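Local coordinates for protein starch synthase I (Hordeum vulgare, PDB 4HLN) that is a plant starch synthase, a glycosyltransferase whose two Rossmann-like domains face each other across a cleft in the GT-B fold, at residues Ile127-Gly132 and Ser149-Leu154; Pro190-Ser195 and Tyr313-Leu318; Gly391-Ile396 and Asp612-Gln617; Trp401-Asp406 and Ala534-Thr539; Lys407-His412 and Ser508-Ala513. All coordinates share one frame; numbering follows the deposited sequence.

Interaction 1: Ile127-Gly132 and Ser149-Leu154; sequences IVFVTG and SLPIAL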
# COMPACT_ATOMS: atom_id res chain seq x y z
N ILE A 127 11.24 -7.62 14.90
CA ILE A 127 10.40 -6.63 14.23
C ILE A 127 9.01 -6.64 14.81
O ILE A 127 8.37 -7.69 14.90
CB ILE A 127 10.32 -6.91 12.74
CG1 ILE A 127 11.73 -6.99 12.16
CG2 ILE A 127 9.58 -5.81 12.04
CD1 ILE A 127 11.76 -7.45 10.74
N VAL A 128 8.54 -5.47 15.22
CA VAL A 128 7.23 -5.36 15.85
C VAL A 128 6.32 -4.49 14.99
O VAL A 128 6.47 -3.27 14.95
CB VAL A 128 7.33 -4.77 17.27
CG1 VAL A 128 5.98 -4.76 17.94
CG2 VAL A 128 8.35 -5.54 18.13
N PHE A 129 5.38 -5.13 14.30
CA PHE A 129 4.35 -4.39 13.57
C PHE A 129 3.28 -3.92 14.52
O PHE A 129 2.80 -4.69 15.34
CB PHE A 129 3.71 -5.26 12.49
CG PHE A 129 4.61 -5.50 11.32
CD1 PHE A 129 4.51 -4.70 10.18
CD2 PHE A 129 5.59 -6.48 11.37
CE1 PHE A 129 5.36 -4.92 9.11
CE2 PHE A 129 6.44 -6.70 10.30
CZ PHE A 129 6.32 -5.92 9.16
N VAL A 130 2.90 -2.65 14.41
CA VAL A 130 1.76 -2.13 15.16
C VAL A 130 0.70 -1.61 14.19
O VAL A 130 1.00 -0.86 13.26
CB VAL A 130 2.18 -1.06 16.18
CG1 VAL A 130 1.01 -0.70 17.11
CG2 VAL A 130 3.39 -1.55 16.99
N THR A 131 -0.55 -2.02 14.40
CA THR A 131 -1.58 -1.75 13.40
C THR A 131 -2.98 -1.77 14.00
O THR A 131 -3.23 -2.41 15.01
CB THR A 131 -1.50 -2.77 12.24
OG1 THR A 131 -2.49 -2.45 11.24
CG2 THR A 131 -1.72 -4.17 12.75
N GLY A 132 -3.88 -1.03 13.36
CA GLY A 132 -5.27 -0.98 13.79
C GLY A 132 -6.11 -1.95 13.00
O GLY A 132 -7.26 -2.19 13.34
N SER A 149 0.92 -9.28 3.71
CA SER A 149 1.73 -10.46 3.88
C SER A 149 3.17 -10.11 4.31
O SER A 149 3.99 -11.00 4.55
CB SER A 149 1.73 -11.31 2.60
OG SER A 149 0.86 -10.76 1.62
N LEU A 150 3.47 -8.82 4.43
CA LEU A 150 4.84 -8.41 4.75
C LEU A 150 5.39 -9.10 5.99
O LEU A 150 6.46 -9.69 5.95
CB LEU A 150 5.00 -6.89 4.85
CG LEU A 150 6.45 -6.49 5.11
CD1 LEU A 150 7.35 -7.00 4.00
CD2 LEU A 150 6.64 -4.98 5.31
N PRO A 151 4.65 -9.05 7.11
CA PRO A 151 5.06 -9.76 8.32
C PRO A 151 5.37 -11.24 8.07
O PRO A 151 6.44 -11.72 8.47
CB PRO A 151 3.84 -9.63 9.23
CG PRO A 151 3.24 -8.30 8.83
CD PRO A 151 3.47 -8.18 7.34
N ILE A 152 4.46 -11.96 7.42
CA ILE A 152 4.66 -13.38 7.15
C ILE A 152 5.93 -13.63 6.30
O ILE A 152 6.61 -14.65 6.47
CB ILE A 152 3.41 -14.04 6.50
CG1 ILE A 152 2.19 -13.91 7.42
CG2 ILE A 152 3.62 -15.47 6.26
CD1 ILE A 152 1.51 -12.52 7.33
N ALA A 153 6.26 -12.68 5.43
CA ALA A 153 7.39 -12.81 4.51
C ALA A 153 8.70 -12.60 5.23
O ALA A 153 9.66 -13.35 5.05
CB ALA A 153 7.27 -11.82 3.36
N LEU A 154 8.73 -11.55 6.04
CA LEU A 154 9.86 -11.28 6.91
C LEU A 154 10.11 -12.44 7.85
O LEU A 154 11.24 -12.87 8.02
CB LEU A 154 9.59 -10.01 7.70
CG LEU A 154 9.76 -8.72 6.91
CD1 LEU A 154 9.31 -7.55 7.74
CD2 LEU A 154 11.20 -8.50 6.45
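Phe129 turns a face of its ring to Pro151, and this pairing, together with Leu154, makes most of the contact between strand 126-130 and helix 150-156. The proline is centred over the ring: its CG sits 3.7 Å from the centroid of the Phe129 ring, only 4° from the ring normal, a textbook CH-pi arrangement. The ring reaches this place because CG of Phe129 turns anti to its own carbonyl carbon (chi1 -73°), pushing the side chain out toward the helix. Two leucines meet the ring at its edge. Leu154 CD1 touches Phe129 CZ in the ring plane at 3.7 Å, and Leu150 CD2 meets the same CZ at 4.0 Å. The CD1 methyl of Leu154 also lies 3.9 Å from Ile127 CD1, two residues before Phe129 in the strand, so one branch bridges two helix-facing side chains. All the contacts are apolar. The two short segments run almost antiparallel, as expected for the first half of a beta-alpha-beta crossover in a Rossmann-like domain. Strand 160-166 completes that unit beside strand 126-130, with strand 264-269 on the other flank, while helix 611-627 packs Tyr618 on Leu150 and Ala615 on Leu154.

Interaction 2: Pro190-Ser195 and Tyr313-Leu318; sequences PCFGGS and YPDLGL
Phe192 and Asp315 form the tight part of this contact between the 190-195 loop and the 3-10 turn 313-316 of the N-terminal domain. The backbone N of Phe192 donates to Asp315 O over 2.8 Å, nearly straight at 167° and directed at a lone pair in the carbonyl plane. The same two residues also meet through their side chains. Asp315 CB stands over one face of the Phe192 ring, 3.7 Å from its centroid and shifted toward the rim, and the carboxylate beyond it lies almost parallel to the ring, their planes 7° apart. Alongside, Cys191 CB comes to 3.3 Å from the oxygen Asp315 O, and Leu316 CD2 reaches Phe192 CZ at 4.2 Å. Helix 235-252 also packs here: Phe237 meets Phe192 edge-to-face, and Thr240 touches both Phe192 and Leu316.

Toward solvent the packing thins. Gly193 and Gly317 are exposed, Gly193 N lies 3.8 Å from Asp315 OD1 without bonding to it, and Pro190 O approaches Gly317 CA at 4.2 Å. Aspartate thus contributes its backbone carbonyl and its CB methylene, rather than its charge, to the joint: one directed bond links the two backbones where Phe192 and Asp315 are nearest, CA to CA, and the ring seated on aliphatic carbon probably helps to shield that bond.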
# COMPACT_ATOMS: atom_id res chain seq x y z
N PRO A 190 -1.83 4.84 32.38
CA PRO A 190 -2.34 6.12 32.91
C PRO A 190 -2.59 7.10 31.76
O PRO A 190 -1.65 7.53 31.07
CB PRO A 190 -1.19 6.59 33.81
CG PRO A 190 0.03 6.08 33.08
CD PRO A 190 -0.37 4.76 32.45
N CYS A 191 -3.86 7.42 31.55
CA CYS A 191 -4.25 8.37 30.51
C CYS A 191 -5.75 8.59 30.59
O CYS A 191 -6.45 7.90 31.33
CB CYS A 191 -3.87 7.86 29.12
SG CYS A 191 -4.77 6.37 28.57
N PHE A 192 -6.24 9.57 29.84
CA PHE A 192 -7.66 9.89 29.81
C PHE A 192 -8.32 9.97 31.17
O PHE A 192 -9.34 9.31 31.42
CB PHE A 192 -8.39 8.94 28.87
CG PHE A 192 -8.11 9.23 27.44
CD1 PHE A 192 -8.98 10.02 26.69
CD2 PHE A 192 -6.93 8.75 26.86
CE1 PHE A 192 -8.71 10.32 25.37
CE2 PHE A 192 -6.65 9.03 25.53
CZ PHE A 192 -7.55 9.83 24.78
N GLY A 193 -7.73 10.80 32.03
CA GLY A 193 -8.27 11.08 33.35
C GLY A 193 -8.46 9.81 34.16
O GLY A 193 -9.56 9.53 34.64
N GLY A 194 -7.39 9.05 34.29
CA GLY A 194 -7.47 7.82 35.04
C GLY A 194 -6.43 6.80 34.64
O GLY A 194 -5.31 7.14 34.20
N SER A 195 -6.80 5.54 34.80
CA SER A 195 -5.87 4.45 34.57
C SER A 195 -6.66 3.33 33.95
O SER A 195 -7.64 2.86 34.53
CB SER A 195 -5.28 4.01 35.90
OG SER A 195 -4.13 3.22 35.69
N TYR A 313 -4.93 17.15 24.38
CA TYR A 313 -3.53 16.77 24.61
C TYR A 313 -3.23 16.18 25.99
O TYR A 313 -2.53 15.17 26.08
CB TYR A 313 -2.55 17.90 24.34
CG TYR A 313 -1.13 17.47 24.54
CD1 TYR A 313 -0.43 17.77 25.71
CD2 TYR A 313 -0.48 16.72 23.57
CE1 TYR A 313 0.88 17.35 25.90
CE2 TYR A 313 0.83 16.30 23.75
CZ TYR A 313 1.51 16.61 24.92
OH TYR A 313 2.80 16.18 25.07
N PRO A 314 -3.75 16.78 27.07
CA PRO A 314 -3.43 16.24 28.40
C PRO A 314 -3.96 14.82 28.58
O PRO A 314 -3.35 14.02 29.30
CB PRO A 314 -4.14 17.20 29.36
CG PRO A 314 -4.43 18.45 28.54
CD PRO A 314 -4.66 17.94 27.15
N ASP A 315 -5.06 14.47 27.93
CA ASP A 315 -5.55 13.10 28.02
C ASP A 315 -4.56 12.02 27.55
O ASP A 315 -4.66 10.87 27.95
CB ASP A 315 -6.88 12.95 27.29
CG ASP A 315 -8.03 13.56 28.06
OD1 ASP A 315 -8.08 13.34 29.29
OD2 ASP A 315 -8.86 14.26 27.44
N LEU A 316 -3.60 12.38 26.69
CA LEU A 316 -2.67 11.39 26.14
C LEU A 316 -1.61 10.93 27.13
O LEU A 316 -0.86 10.01 26.85
CB LEU A 316 -1.99 11.92 24.87
CG LEU A 316 -2.93 12.51 23.80
CD1 LEU A 316 -2.15 13.08 22.62
CD2 LEU A 316 -3.97 11.49 23.32
N GLY A 317 -1.54 11.56 28.30
CA GLY A 317 -0.58 11.15 29.31
C GLY A 317 0.90 11.33 28.98
O GLY A 317 1.75 10.73 29.62
N LEU A 318 1.21 12.14 27.97
CA LEU A 318 2.58 12.54 27.68
C LEU A 318 2.94 13.79 28.46
O LEU A 318 2.07 14.52 28.93
CB LEU A 318 2.72 12.88 26.20
CG LEU A 318 2.50 11.76 25.20
CD1 LEU A 318 2.29 12.38 23.84
CD2 LEU A 318 3.68 10.80 25.19

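Interaction 3: Gly391-Ile396 and Asp612-Gln617; sequences GIVNGI and DHAAEQ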
# COMPACT_ATOMS: atom_id res chain seq x y z
N GLY A 391 9.04 4.72 -0.96
CA GLY A 391 7.70 4.32 -1.36
C GLY A 391 7.31 2.98 -0.77
O GLY A 391 8.17 2.20 -0.33
N ILE A 392 6.01 2.70 -0.75
CA ILE A 392 5.53 1.39 -0.34
C ILE A 392 5.97 0.38 -1.39
O ILE A 392 5.90 0.66 -2.57
CB ILE A 392 3.99 1.34 -0.28
CG1 ILE A 392 3.42 2.60 0.38
CG2 ILE A 392 3.54 0.09 0.43
CD1 ILE A 392 2.94 2.40 1.79
N VAL A 393 6.44 -0.78 -0.97
CA VAL A 393 6.79 -1.83 -1.92
C VAL A 393 6.00 -3.08 -1.60
O VAL A 393 5.96 -3.51 -0.45
CB VAL A 393 8.30 -2.16 -1.92
CG1 VAL A 393 8.61 -3.32 -2.89
CG2 VAL A 393 9.12 -0.92 -2.28
N ASN A 394 5.35 -3.63 -2.63
CA ASN A 394 4.50 -4.80 -2.48
C ASN A 394 5.00 -6.01 -3.28
O ASN A 394 5.93 -5.90 -4.09
CB ASN A 394 3.04 -4.47 -2.84
CG ASN A 394 2.42 -3.36 -1.95
OD1 ASN A 394 1.99 -2.31 -2.44
ND2 ASN A 394 2.38 -3.60 -0.64
N GLY A 395 4.40 -7.17 -3.04
CA GLY A 395 4.71 -8.37 -3.80
C GLY A 395 3.45 -9.03 -4.32
O GLY A 395 2.33 -8.61 -3.98
N ILE A 396 3.62 -10.07 -5.13
CA ILE A 396 2.48 -10.83 -5.63
C ILE A 396 2.79 -12.29 -5.47
O ILE A 396 3.96 -12.67 -5.42
CB ILE A 396 2.20 -10.57 -7.14
CG1 ILE A 396 3.27 -11.25 -8.01
CG2 ILE A 396 2.11 -9.07 -7.44
CD1 ILE A 396 3.24 -10.84 -9.47
N ASP A 612 9.69 -11.74 -1.22
CA ASP A 612 11.08 -11.80 -0.80
C ASP A 612 11.80 -10.56 -1.25
O ASP A 612 12.56 -9.95 -0.49
CB ASP A 612 11.79 -13.04 -1.36
CG ASP A 612 11.82 -14.18 -0.37
OD1 ASP A 612 11.90 -13.91 0.85
OD2 ASP A 612 11.77 -15.35 -0.82
N HIS A 613 11.57 -10.18 -2.50
CA HIS A 613 12.23 -9.02 -3.04
C HIS A 613 11.76 -7.81 -2.26
O HIS A 613 12.55 -6.93 -1.91
CB HIS A 613 11.92 -8.88 -4.52
CG HIS A 613 12.63 -7.74 -5.17
ND1 HIS A 613 12.10 -6.47 -5.23
CD2 HIS A 613 13.84 -7.68 -5.78
CE1 HIS A 613 12.95 -5.67 -5.86
NE2 HIS A 613 14.01 -6.38 -6.20
N ALA A 614 10.46 -7.78 -1.97
CA ALA A 614 9.89 -6.68 -1.22
C ALA A 614 10.49 -6.59 0.18
O ALA A 614 10.89 -5.51 0.63
CB ALA A 614 8.38 -6.82 -1.15
N ALA A 615 10.56 -7.72 0.88
CA ALA A 615 11.08 -7.75 2.25
C ALA A 615 12.56 -7.35 2.28
O ALA A 615 13.02 -6.71 3.22
CB ALA A 615 10.89 -9.11 2.87
N GLU A 616 13.28 -7.73 1.24
CA GLU A 616 14.67 -7.32 1.08
C GLU A 616 14.77 -5.79 1.14
O GLU A 616 15.63 -5.24 1.84
CB GLU A 616 15.16 -7.83 -0.26
CG GLU A 616 16.64 -8.03 -0.38
CD GLU A 616 16.97 -8.91 -1.57
OE1 GLU A 616 16.03 -9.36 -2.26
OE2 GLU A 616 18.18 -9.14 -1.82
N GLN A 617 13.88 -5.10 0.42
CA GLN A 617 13.87 -3.63 0.41
C GLN A 617 13.65 -3.07 1.83
O GLN A 617 14.42 -2.24 2.31
CB GLN A 617 12.76 -3.11 -0.49
CG GLN A 617 12.63 -3.82 -1.81
CD GLN A 617 13.84 -3.63 -2.66
OE1 GLN A 617 14.13 -2.51 -3.10
NE2 GLN A 617 14.58 -4.71 -2.91
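The carbonyl oxygen of His613 is gripped twice by Gln617, the residue whose CG lies against Val393 of the 391-396 loop. Gln617 N makes the ordinary helical bond to His613 O, and Gln617 NE2 curls back to the same oxygen over 3.2 Å from the opposite face of the carbonyl plane. This return needs a fold in the chain, supplied by the bend at chi2 (-65°), and it brings NE2 over one face of the His613 ring near its rim. With its amide tied to its own helix, the glutamine offers aliphatic carbon to the loop: Gln617 CG and Val393 CG1 are 4.2 Å apart. The closer partner of that valine branch is Ala614, whose CB lies 3.9 Å from Val393 CG1. The small alanine also lets the loop backbone come near, with Asn394 O 3.9 Å from Ala614 CB and Gly395 passing beside it. Beyond the segments, Tyr618 OH bonds to Val393 N, and Arg157 forms a salt bridge with Asp612. The loop leaves the last strand of the N-terminal sheet while helix 611-627 is the final helix of the chain, an arrangement characteristic of GT-B enzymes, whose C-terminal helix crosses back to pack on the N-terminal domain.

Interaction 4: Trp401-Asp406 and Ala534-Thr539; sequences WNPTTD and AMQYGT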
# COMPACT_ATOMS: atom_id res chain seq x y z
N TRP A 401 0.22 -16.11 -10.29
CA TRP A 401 0.54 -15.23 -11.41
C TRP A 401 1.85 -15.55 -12.11
O TRP A 401 2.88 -14.95 -11.84
CB TRP A 401 0.52 -13.76 -10.99
CG TRP A 401 -0.78 -13.37 -10.36
CD1 TRP A 401 -1.12 -13.49 -9.04
CD2 TRP A 401 -1.93 -12.82 -11.02
NE1 TRP A 401 -2.41 -13.04 -8.84
CE2 TRP A 401 -2.92 -12.62 -10.03
CE3 TRP A 401 -2.21 -12.46 -12.34
CZ2 TRP A 401 -4.17 -12.08 -10.33
CZ3 TRP A 401 -3.46 -11.94 -12.64
CH2 TRP A 401 -4.42 -11.75 -11.64
N ASN A 402 1.79 -16.50 -13.02
CA ASN A 402 2.95 -16.85 -13.80
C ASN A 402 2.48 -17.29 -15.18
O ASN A 402 1.72 -18.24 -15.31
CB ASN A 402 3.72 -17.96 -13.09
CG ASN A 402 4.98 -18.34 -13.81
OD1 ASN A 402 5.56 -17.53 -14.54
ND2 ASN A 402 5.43 -19.57 -13.62
N PRO A 403 2.91 -16.57 -16.23
CA PRO A 403 2.47 -16.89 -17.60
C PRO A 403 2.91 -18.27 -18.03
O PRO A 403 2.42 -18.78 -19.04
CB PRO A 403 3.18 -15.83 -18.45
CG PRO A 403 3.57 -14.75 -17.51
CD PRO A 403 3.79 -15.39 -16.18
N THR A 404 3.82 -18.89 -17.28
CA THR A 404 4.34 -20.18 -17.71
C THR A 404 3.51 -21.34 -17.17
O THR A 404 3.54 -22.44 -17.72
CB THR A 404 5.84 -20.35 -17.37
OG1 THR A 404 6.55 -19.15 -17.70
CG2 THR A 404 6.42 -21.49 -18.19
N THR A 405 2.74 -21.10 -16.11
CA THR A 405 1.97 -22.18 -15.52
C THR A 405 0.50 -21.86 -15.32
O THR A 405 -0.28 -22.73 -14.94
CB THR A 405 2.54 -22.57 -14.17
OG1 THR A 405 2.40 -21.45 -13.27
CG2 THR A 405 4.00 -22.92 -14.33
N ASP A 406 0.12 -20.62 -15.56
CA ASP A 406 -1.22 -20.16 -15.25
C ASP A 406 -2.30 -21.07 -15.82
O ASP A 406 -2.48 -21.16 -17.03
CB ASP A 406 -1.42 -18.73 -15.74
CG ASP A 406 -2.64 -18.08 -15.14
OD1 ASP A 406 -3.58 -18.82 -14.76
OD2 ASP A 406 -2.66 -16.84 -15.05
N ALA A 534 0.79 -7.02 -14.58
CA ALA A 534 1.05 -6.63 -15.96
C ALA A 534 2.48 -6.97 -16.32
O ALA A 534 2.73 -7.72 -17.26
CB ALA A 534 0.79 -5.14 -16.15
N MET A 535 3.42 -6.43 -15.55
CA MET A 535 4.84 -6.64 -15.78
C MET A 535 5.18 -8.13 -15.76
O MET A 535 5.89 -8.63 -16.62
CB MET A 535 5.65 -5.86 -14.75
CG MET A 535 5.86 -4.38 -15.12
SD MET A 535 6.53 -3.36 -13.78
CE MET A 535 8.24 -3.88 -13.74
N GLN A 536 4.65 -8.83 -14.77
CA GLN A 536 4.87 -10.26 -14.64
C GLN A 536 4.44 -10.99 -15.89
O GLN A 536 4.93 -12.08 -16.19
CB GLN A 536 4.10 -10.79 -13.42
CG GLN A 536 4.16 -12.29 -13.21
CD GLN A 536 5.54 -12.79 -12.77
OE1 GLN A 536 6.52 -12.02 -12.72
NE2 GLN A 536 5.62 -14.08 -12.46
N TYR A 537 3.51 -10.39 -16.63
CA TYR A 537 2.90 -11.04 -17.78
C TYR A 537 3.31 -10.45 -19.13
O TYR A 537 2.73 -10.80 -20.16
CB TYR A 537 1.38 -10.99 -17.66
CG TYR A 537 0.83 -12.11 -16.84
CD1 TYR A 537 1.17 -12.24 -15.51
CD2 TYR A 537 -0.01 -13.06 -17.40
CE1 TYR A 537 0.69 -13.27 -14.75
CE2 TYR A 537 -0.51 -14.11 -16.64
CZ TYR A 537 -0.14 -14.20 -15.31
OH TYR A 537 -0.61 -15.22 -14.52
N GLY A 538 4.28 -9.55 -19.13
CA GLY A 538 4.70 -8.91 -20.36
C GLY A 538 3.64 -7.98 -20.92
O GLY A 538 3.61 -7.67 -22.11
N THR A 539 2.75 -7.53 -20.04
CA THR A 539 1.77 -6.54 -20.43
C THR A 539 2.26 -5.20 -19.91
O THR A 539 2.48 -5.02 -18.72
CB THR A 539 0.39 -6.87 -19.87
OG1 THR A 539 0.02 -8.18 -20.32
CG2 THR A 539 -0.65 -5.84 -20.33
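Pro403 and Tyr537 bring their CA atoms to 5.9 Å where an irregular loop meets the C-terminal end of helix 529-536, which a Schellman motif closes with Gly538 at positive phi. Just before that ending, Gln536 reaches across to the loop backbone: its CG is anti to the backbone N (chi1 176°), the chain bends at chi2, and NE2 donates to Trp401 O over 2.9 Å in the carbonyl plane. Tyr537 carries the larger share of the surface. The Trp401 indole turns its edge toward the tyrosine face in an offset edge-to-face pair, planes 74° apart and centroids 6.0 Å from each other, while Trp401 CB touches Tyr537 CE1 at 3.8 Å. Pro403 takes a face of the same ring, its CG 3.9 Å from the Tyr537 centroid in a CH-pi contact, and the pyrrolidine ring also abuts the end of the helix, Pro403 CG lying 3.3 Å from Gln536 O. Helix 505-514 adds His509, Thr512 and Ala513 around the tyrosine, and Tyr537 is buried. Its hydroxyl finds a partner in the buried Asp406, a carboxylate held also by His509 ND1 at OD2 and by Cys408 N at OD1. Tyr537 OH donates to Asp406 OD2 over 2.7 Å, arriving on the anti side and 28° out of the carboxylate plane.

Interaction 5: Lys407-His412 and Ser508-Ala513; sequences KCLPHH and SHRITA
Leu409 and Arg510 come within 5.8 Å of each other, CA to CA, as the irregular 407-412 loop passes along helix 505-514, one of the helices flanking the parallel sheet of the C-terminal Rossmann-like domain. The polar link is made by arginine: Arg510 NE donates to Cys408 O over 3.0 Å, almost straight at 168°, with the oxygen in the guanidinium plane and the donor nearly along the C=O axis. A bend at chi3 (-123°) turns the guanidinium to the loop, and NH1 of the same group forms a salt bridge with Glu431 on helix 419-432, so the arginine ties the loop and a second helix to the first. Cys408 also meets the preceding helix residue. Its CB lies 3.8 Å from His509 CB, and its SG stands over a face of the imidazole, 4.5 Å from the His509 centroid; Trp401 stacks on that ring as well. Pro410 adds a looser touch, its CD 4.2 Å from Arg510 CG, at the exposed margin. On the buried side, Leu409 turns its two methyls to the helix. CD2 passes Arg510 CA at 3.9 Å and also comes close to Ala513, one helical turn along from His509, where the nearest approach is 3.6 Å between Leu409 CD1 and Ala513 CB.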
# COMPACT_ATOMS: atom_id res chain seq x y z
N LYS A 407 -3.02 -21.75 -14.93
CA LYS A 407 -4.06 -22.68 -15.35
C LYS A 407 -5.21 -21.99 -16.05
O LYS A 407 -5.95 -22.63 -16.81
CB LYS A 407 -4.57 -23.48 -14.15
CG LYS A 407 -3.65 -24.63 -13.76
CD LYS A 407 -4.07 -25.25 -12.44
CE LYS A 407 -3.47 -26.64 -12.28
NZ LYS A 407 -4.06 -27.62 -13.25
N CYS A 408 -5.37 -20.69 -15.82
CA CYS A 408 -6.51 -19.95 -16.36
C CYS A 408 -6.32 -19.55 -17.84
O CYS A 408 -7.27 -19.15 -18.52
CB CYS A 408 -6.79 -18.72 -15.50
SG CYS A 408 -7.33 -19.04 -13.78
N LEU A 409 -5.08 -19.68 -18.33
CA LEU A 409 -4.75 -19.29 -19.70
C LEU A 409 -4.82 -20.41 -20.73
O LEU A 409 -4.39 -21.52 -20.47
CB LEU A 409 -3.33 -18.76 -19.75
CG LEU A 409 -2.95 -17.60 -18.86
CD1 LEU A 409 -1.64 -17.07 -19.40
CD2 LEU A 409 -4.05 -16.56 -18.90
N PRO A 410 -5.31 -20.11 -21.93
CA PRO A 410 -5.38 -21.10 -23.01
C PRO A 410 -3.98 -21.52 -23.49
O PRO A 410 -3.82 -22.64 -23.99
CB PRO A 410 -6.09 -20.34 -24.12
CG PRO A 410 -5.70 -18.91 -23.88
CD PRO A 410 -5.78 -18.79 -22.38
N HIS A 411 -3.00 -20.63 -23.38
CA HIS A 411 -1.63 -20.94 -23.79
C HIS A 411 -0.61 -20.38 -22.82
O HIS A 411 -0.86 -19.37 -22.16
CB HIS A 411 -1.34 -20.42 -25.18
CG HIS A 411 -2.24 -20.99 -26.23
ND1 HIS A 411 -2.10 -22.28 -26.69
CD2 HIS A 411 -3.30 -20.46 -26.88
CE1 HIS A 411 -3.03 -22.52 -27.60
NE2 HIS A 411 -3.77 -21.43 -27.74
N HIS A 412 0.55 -21.01 -22.75
CA HIS A 412 1.56 -20.57 -21.81
C HIS A 412 2.75 -19.98 -22.53
O HIS A 412 3.03 -20.31 -23.69
CB HIS A 412 1.97 -21.70 -20.88
CG HIS A 412 0.85 -22.18 -20.00
ND1 HIS A 412 0.69 -23.51 -19.66
CD2 HIS A 412 -0.15 -21.51 -19.38
CE1 HIS A 412 -0.37 -23.63 -18.87
NE2 HIS A 412 -0.90 -22.43 -18.70
N SER A 508 -9.97 -12.14 -15.53
CA SER A 508 -8.97 -11.12 -15.28
C SER A 508 -7.57 -11.64 -15.62
O SER A 508 -6.72 -10.88 -16.11
CB SER A 508 -9.06 -10.61 -13.85
OG SER A 508 -8.79 -11.64 -12.92
N HIS A 509 -7.33 -12.93 -15.39
CA HIS A 509 -6.04 -13.53 -15.75
C HIS A 509 -5.86 -13.49 -17.27
O HIS A 509 -4.80 -13.12 -17.77
CB HIS A 509 -5.92 -14.98 -15.24
CG HIS A 509 -5.53 -15.09 -13.79
ND1 HIS A 509 -4.33 -15.61 -13.38
CD2 HIS A 509 -6.20 -14.76 -12.65
CE1 HIS A 509 -4.26 -15.58 -12.06
NE2 HIS A 509 -5.38 -15.07 -11.59
N ARG A 510 -6.91 -13.85 -18.00
CA ARG A 510 -6.86 -13.87 -19.46
C ARG A 510 -6.74 -12.48 -20.07
O ARG A 510 -6.09 -12.30 -21.11
CB ARG A 510 -8.09 -14.55 -20.03
CG ARG A 510 -7.96 -16.04 -20.14
CD ARG A 510 -9.30 -16.65 -20.52
NE ARG A 510 -9.68 -17.61 -19.50
CZ ARG A 510 -10.90 -17.73 -18.99
NH1 ARG A 510 -11.88 -16.94 -19.41
NH2 ARG A 510 -11.13 -18.66 -18.07
N ILE A 511 -7.36 -11.49 -19.43
CA ILE A 511 -7.20 -10.12 -19.89
C ILE A 511 -5.76 -9.70 -19.68
O ILE A 511 -5.13 -9.14 -20.58
CB ILE A 511 -8.14 -9.15 -19.16
CG1 ILE A 511 -9.53 -9.23 -19.78
CG2 ILE A 511 -7.63 -7.73 -19.27
CD1 ILE A 511 -10.60 -8.69 -18.90
N THR A 512 -5.23 -9.99 -18.50
CA THR A 512 -3.86 -9.59 -18.18
C THR A 512 -2.90 -10.17 -19.20
O THR A 512 -2.02 -9.48 -19.70
CB THR A 512 -3.47 -10.05 -16.78
OG1 THR A 512 -4.40 -9.51 -15.85
CG2 THR A 512 -2.07 -9.58 -16.42
N ALA A 513 -3.09 -11.45 -19.53
CA ALA A 513 -2.23 -12.11 -20.50
C ALA A 513 -2.50 -11.65 -21.93
O ALA A 513 -1.56 -11.50 -22.70
CB ALA A 513 -2.33 -13.64 -20.38

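Interactions 1 and 3 adjoin, their centres 13 Å apart: Leu154 CD2 lies 3.6 Å from Ala615 CB, so the crossover helix of the N-terminal domain packs against the final helix of the chain. Interaction 3 passes on to interaction 4 through Ile396 CD1, 4.0 Å from Gln536 CB. Interactions 4 and 5 form one cluster with centres 8 Å apart, joined by the bond of Asp406 OD2 to His509 ND1 and nested within the chain loop that interaction 3 closes. Interaction 2 stands alone, about 53 Å from interaction 4 between centres, on the far side of the chain. The Cys147-Cys527 disulfide also joins the domains. None of the segments supplies a residue to the glycan pocket around Phe556 and Trp569.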